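Local coordinates for hypoxanthine phosphoribosyltransferase (Leishmania donovani, PDB 7CMJ), which catalyses magnesium-dependent transfer of the 5-phosphoribosyl group from phosphoribosyl pyrophosphate onto hypoxanthine or guanine, giving IMP or GMP in purine salvage, at residues Asp114-Arg119 / Leu142-Ala147; Val153-Pro158 / Ile172-Ala177. All blocks are in the same frame, centred on the assembly; numbering follows the deposited sequence.

Contact 1: Asp114-Arg119 / Leu142-Ala147; sequences DSVENR and LAKKPA
Two backbone hydrogen bonds tie Asn118 and Arg119 to Lys145 and Ala147. Asn118 N gives a straight bond to Lys145 O, 2.9 Å long, its donor tilted 26° from the carbonyl plane; the bond from Ala147 N to Arg119 O is weak and bent. Two CA-H...O contacts run beside them, Pro146 CA lying 3.5 Å from Val116 O and Glu117 CA 3.4 Å from Lys144 O.

Among the van der Waals contacts, one methyl of Val116 does the touching: CG2 sits between the backbone N and carbonyl carbon and meets Lys144 CB at 3.5 Å and Lys144 CD at 3.7 Å. Ala147 CB packs on the Asn118 backbone, and Pro146 CB lies against Arg119 O.

The charged ends find partners beyond the two segments: Lys144 NZ forms a salt bridge with Asp111 and reaches Tyr136 of the second subunit, while Glu117 accepts from backbone amides of Glu101, Thr102 and Ser103 of that subunit. The type II turn Val116-Arg119 and the loop leaving helix 131-142 meet where the chain enters the adjacent inner strands 120-125 and 148-153 of the phosphoribosyltransferase core, beside a subunit interface.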
loop_
_atom_site.group_PDB
_atom_site.type_symbol
_atom_site.label_atom_id
_atom_site.label_comp_id
_atom_site.label_asym_id
_atom_site.label_seq_id
_atom_site.Cartn_x
_atom_site.Cartn_y
_atom_site.Cartn_z
ATOM N N ASP A 114 5.303 -3.231 12.469
ATOM C CA ASP A 114 6.214 -2.877 13.546
ATOM C C ASP A 114 7.570 -2.509 12.968
ATOM O O ASP A 114 8.040 -3.138 12.016
ATOM C CB ASP A 114 6.404 -4.028 14.536
ATOM C CG ASP A 114 5.134 -4.397 15.281
ATOM O OD1 ASP A 114 4.286 -3.509 15.525
ATOM O OD2 ASP A 114 5.004 -5.592 15.636
ATOM N N SER A 115 8.191 -1.479 13.542
ATOM C CA SER A 115 9.611 -1.259 13.334
ATOM C C SER A 115 10.375 -2.536 13.653
ATOM O O SER A 115 10.032 -3.267 14.587
ATOM C CB SER A 115 10.115 -0.126 14.230
ATOM O OG SER A 115 11.536 -0.150 14.343
ATOM N N VAL A 116 11.416 -2.805 12.880
ATOM C CA VAL A 116 12.248 -3.962 13.161
ATOM C C VAL A 116 13.677 -3.541 13.491
ATOM O O VAL A 116 14.588 -4.350 13.432
ATOM C CB VAL A 116 12.199 -4.978 12.001
ATOM C CG1 VAL A 116 10.785 -5.536 11.839
ATOM C CG2 VAL A 116 12.683 -4.351 10.694
ATOM N N GLU A 117 13.874 -2.272 13.842
ATOM C CA GLU A 117 15.196 -1.805 14.239
ATOM C C GLU A 117 15.714 -2.649 15.398
ATOM O O GLU A 117 15.011 -2.842 16.399
ATOM C CB GLU A 117 15.154 -0.324 14.628
ATOM C CG GLU A 117 16.522 0.305 14.806
ATOM C CD GLU A 117 16.473 1.716 15.398
ATOM O OE1 GLU A 117 15.920 2.633 14.753
ATOM O OE2 GLU A 117 16.999 1.911 16.517
ATOM N N ASN A 118 16.928 -3.181 15.234
ATOM C CA ASN A 118 17.594 -3.974 16.263
ATOM C C ASN A 118 16.753 -5.176 16.707
ATOM O O ASN A 118 16.662 -5.495 17.896
ATOM C CB ASN A 118 17.965 -3.107 17.454
ATOM C CG ASN A 118 19.057 -3.725 18.273
ATOM O OD1 ASN A 118 20.108 -4.073 17.742
ATOM N ND2 ASN A 118 18.819 -3.876 19.574
ATOM N N ARG A 119 16.138 -5.849 15.741
ATOM C CA ARG A 119 15.389 -7.071 15.981
ATOM C C ARG A 119 15.933 -8.178 15.094
ATOM O O ARG A 119 16.621 -7.924 14.097
ATOM C CB ARG A 119 13.900 -6.884 15.703
ATOM C CG ARG A 119 13.275 -5.795 16.522
ATOM C CD ARG A 119 12.932 -6.386 17.857
ATOM N NE ARG A 119 13.443 -5.584 18.949
ATOM C CZ ARG A 119 12.737 -4.637 19.549
ATOM N NH1 ARG A 119 11.492 -4.388 19.153
ATOM N NH2 ARG A 119 13.285 -3.933 20.530
ATOM N N LEU A 142 17.471 -4.901 5.286
ATOM C CA LEU A 142 18.682 -4.455 5.956
ATOM C C LEU A 142 18.691 -2.953 6.166
ATOM O O LEU A 142 19.409 -2.470 7.049
ATOM C CB LEU A 142 19.911 -4.879 5.155
ATOM C CG LEU A 142 20.394 -6.291 5.481
ATOM C CD1 LEU A 142 21.594 -6.618 4.632
ATOM C CD2 LEU A 142 20.728 -6.425 6.953
ATOM N N ALA A 143 17.911 -2.208 5.377
ATOM C CA ALA A 143 17.806 -0.766 5.579
ATOM C C ALA A 143 17.041 -0.435 6.846
ATOM O O ALA A 143 17.195 0.666 7.383
ATOM C CB ALA A 143 17.141 -0.100 4.372
ATOM N N LYS A 144 16.231 -1.362 7.347
ATOM C CA LYS A 144 15.592 -1.157 8.636
ATOM C C LYS A 144 16.511 -1.512 9.809
ATOM O O LYS A 144 16.027 -1.608 10.944
ATOM C CB LYS A 144 14.284 -1.954 8.690
ATOM C CG LYS A 144 13.357 -1.684 7.519
ATOM C CD LYS A 144 12.300 -2.779 7.335
ATOM C CE LYS A 144 11.239 -2.364 6.293
ATOM N NZ LYS A 144 10.554 -1.107 6.733
ATOM N N LYS A 145 17.805 -1.687 9.545
ATOM C CA LYS A 145 18.828 -1.927 10.562
ATOM C C LYS A 145 18.449 -2.991 11.597
ATOM O O LYS A 145 18.501 -2.736 12.804
ATOM C CB LYS A 145 19.201 -0.624 11.260
ATOM C CG LYS A 145 19.979 0.380 10.410
ATOM C CD LYS A 145 20.885 -0.299 9.382
ATOM C CE LYS A 145 21.861 0.680 8.710
ATOM N NZ LYS A 145 23.096 0.964 9.510
ATOM N N PRO A 146 18.086 -4.195 11.166
ATOM C CA PRO A 146 17.749 -5.244 12.137
ATOM C C PRO A 146 18.986 -5.739 12.873
ATOM O O PRO A 146 20.125 -5.579 12.423
ATOM C CB PRO A 146 17.147 -6.351 11.269
ATOM C CG PRO A 146 17.855 -6.215 9.977
ATOM C CD PRO A 146 18.096 -4.718 9.788
ATOM N N ALA A 147 18.743 -6.348 14.033
ATOM C CA ALA A 147 19.843 -6.925 14.798
ATOM C C ALA A 147 20.445 -8.119 14.066
ATOM O O ALA A 147 21.674 -8.287 14.046
ATOM C CB ALA A 147 19.369 -7.323 16.198
HETATM O O HOH W 1 20.880 -2.211 15.069
#

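Contact 2: Val153-Pro158 / Ile172-Ala177; sequences VLLDKP and ITIPHA
Asp156 and Thr173 lie side by side on one face of a short parallel ladder, pointing the same way, with Asp156 OD2 3.9 Å from Thr173 OG1, a contact too long for a hydrogen bond. On the other face Leu155 and Ile172 are paired, Leu155 CD2 reaching Ile172 CB at 4.2 Å; Leu155 CB also touches Ile174 CG2. This second face is apolar, with Ile196 covering Leu155 and Val28, Val33 and Ala36 covering Ile172.

Between the two strands, Leu154 O accepts from Ile172 N nearly along the C=O axis at 2.8 Å, Ile172 O accepts from Asp156 N, and Asp156 O accepts from Ile174 N at 2.8 Å.

Past the ladder, Lys157 and His176 also run side by side. Lys157 CG stands between its backbone N and carbonyl carbon (chi1 56°), and further out CD lies at the edge of the imidazole, in its plane, with NZ near that plane too. NZ forms a salt bridge with Asp129, the probable proton acceptor. Pro158 CD rests against Ile174 O.

Strands 155-156 and 169-173 belong to a beta-alpha-beta unit through helix 161-164, and the loop after 155-156 brings Lys157 to the purine nucleotide site, where it probably binds GMP.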
loop_
_atom_site.group_PDB
_atom_site.type_symbol
_atom_site.label_atom_id
_atom_site.label_comp_id
_atom_site.label_asym_id
_atom_site.label_seq_id
_atom_site.Cartn_x
_atom_site.Cartn_y
_atom_site.Cartn_z
ATOM N N VAL A 153 13.635 -21.135 3.857
ATOM C CA VAL A 153 13.001 -21.483 2.593
ATOM C C VAL A 153 12.462 -22.894 2.717
ATOM O O VAL A 153 13.199 -23.807 3.095
ATOM C CB VAL A 153 13.975 -21.366 1.407
ATOM C CG1 VAL A 153 13.182 -21.228 0.103
ATOM C CG2 VAL A 153 14.901 -20.180 1.602
ATOM N N LEU A 154 11.175 -23.070 2.409
ATOM C CA LEU A 154 10.576 -24.381 2.616
ATOM C C LEU A 154 11.091 -25.368 1.580
ATOM O O LEU A 154 11.548 -26.457 1.923
ATOM C CB LEU A 154 9.044 -24.296 2.577
ATOM C CG LEU A 154 8.441 -25.703 2.496
ATOM C CD1 LEU A 154 8.493 -26.364 3.888
ATOM C CD2 LEU A 154 7.014 -25.659 1.958
ATOM N N LEU A 155 11.091 -24.975 0.328
ATOM C CA LEU A 155 11.553 -25.798 -0.772
ATOM C C LEU A 155 12.872 -25.241 -1.294
ATOM O O LEU A 155 12.890 -24.195 -1.953
ATOM C CB LEU A 155 10.514 -25.825 -1.884
ATOM C CG LEU A 155 9.211 -26.539 -1.569
ATOM C CD1 LEU A 155 8.413 -26.634 -2.856
ATOM C CD2 LEU A 155 9.466 -27.932 -0.967
ATOM N N ASP A 156 13.971 -25.933 -0.996
ATOM C CA ASP A 156 15.270 -25.669 -1.612
ATOM C C ASP A 156 15.364 -26.474 -2.909
ATOM O O ASP A 156 15.504 -27.701 -2.880
ATOM C CB ASP A 156 16.385 -26.042 -0.642
ATOM C CG ASP A 156 17.722 -25.435 -1.011
ATOM O OD1 ASP A 156 17.764 -24.386 -1.695
ATOM O OD2 ASP A 156 18.742 -26.026 -0.599
ATOM N N LYS A 157 15.270 -25.788 -4.047
ATOM C CA LYS A 157 15.411 -26.355 -5.383
ATOM C C LYS A 157 16.860 -26.253 -5.845
ATOM O O LYS A 157 17.641 -25.457 -5.300
ATOM C CB LYS A 157 14.482 -25.628 -6.368
ATOM C CG LYS A 157 14.690 -24.117 -6.423
ATOM C CD LYS A 157 13.785 -23.418 -7.434
ATOM C CE LYS A 157 14.572 -22.902 -8.640
ATOM N NZ LYS A 157 13.796 -21.899 -9.432
ATOM N N PRO A 158 17.250 -27.046 -6.848
ATOM C CA PRO A 158 18.632 -27.001 -7.349
ATOM C C PRO A 158 19.129 -25.590 -7.628
ATOM O O PRO A 158 18.457 -24.791 -8.290
ATOM C CB PRO A 158 18.562 -27.831 -8.632
ATOM C CG PRO A 158 17.496 -28.816 -8.358
ATOM C CD PRO A 158 16.466 -28.093 -7.529
ATOM N N ILE A 172 13.051 -28.584 2.998
ATOM C CA ILE A 172 13.062 -29.768 2.148
ATOM C C ILE A 172 13.864 -29.465 0.891
ATOM O O ILE A 172 13.484 -28.597 0.098
ATOM C CB ILE A 172 11.653 -30.240 1.781
ATOM C CG1 ILE A 172 10.857 -30.547 3.040
ATOM C CG2 ILE A 172 11.750 -31.515 0.980
ATOM C CD1 ILE A 172 9.471 -31.087 2.763
ATOM N N THR A 173 14.968 -30.183 0.713
ATOM C CA THR A 173 15.718 -30.135 -0.528
ATOM C C THR A 173 14.990 -30.953 -1.577
ATOM O O THR A 173 14.614 -32.095 -1.332
ATOM C CB THR A 173 17.128 -30.671 -0.330
ATOM O OG1 THR A 173 17.907 -29.695 0.369
ATOM C CG2 THR A 173 17.774 -30.953 -1.666
ATOM N N ILE A 174 14.834 -30.381 -2.767
ATOM C CA ILE A 174 13.814 -30.845 -3.704
ATOM C C ILE A 174 14.317 -30.667 -5.124
ATOM O O ILE A 174 15.107 -29.760 -5.401
ATOM C CB ILE A 174 12.514 -30.078 -3.483
ATOM C CG1 ILE A 174 11.343 -31.012 -3.611
ATOM C CG2 ILE A 174 12.421 -28.837 -4.366
ATOM C CD1 ILE A 174 11.216 -31.895 -2.435
ATOM N N PRO A 175 13.922 -31.555 -6.038
ATOM C CA PRO A 175 14.271 -31.347 -7.452
ATOM C C PRO A 175 13.406 -30.263 -8.080
ATOM O O PRO A 175 12.366 -29.877 -7.553
ATOM C CB PRO A 175 14.007 -32.718 -8.101
ATOM C CG PRO A 175 13.038 -33.394 -7.185
ATOM C CD PRO A 175 13.306 -32.874 -5.798
ATOM N N HIS A 176 13.876 -29.734 -9.210
ATOM C CA HIS A 176 13.176 -28.629 -9.856
ATOM C C HIS A 176 11.881 -29.131 -10.480
ATOM O O HIS A 176 11.904 -30.039 -11.316
ATOM C CB HIS A 176 14.061 -27.973 -10.916
ATOM C CG HIS A 176 13.464 -26.727 -11.491
ATOM N ND1 HIS A 176 13.288 -25.582 -10.744
ATOM C CD2 HIS A 176 12.959 -26.455 -12.720
ATOM C CE1 HIS A 176 12.727 -24.651 -11.495
ATOM N NE2 HIS A 176 12.510 -25.156 -12.696
ATOM N N ALA A 177 10.754 -28.542 -10.085
ATOM C CA ALA A 177 9.465 -28.897 -10.669
ATOM C C ALA A 177 8.479 -27.761 -10.433
ATOM O O ALA A 177 8.764 -26.801 -9.714
ATOM C CB ALA A 177 8.929 -30.208 -10.093
#

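How the contacts relate
Contacts 1 and 2 follow one another along the chain and lie on opposite sides of its centre, their centres 29 Å apart and their nearest atoms about 15 Å apart. They do not touch, but strand 148-153 links them: it begins just after 142-147 and runs into 153-158. Contact 1 is remote from the annotated sites and borders the second subunit, whereas contact 2 belongs to the catalytic side and has no other chain of the assembly against it. There the side chain of Lys157 is about 3 Å from that of Asp129, the probable proton acceptor, and that of Leu154 about 9 Å from the barium ion, held by Glu125 and Asp126.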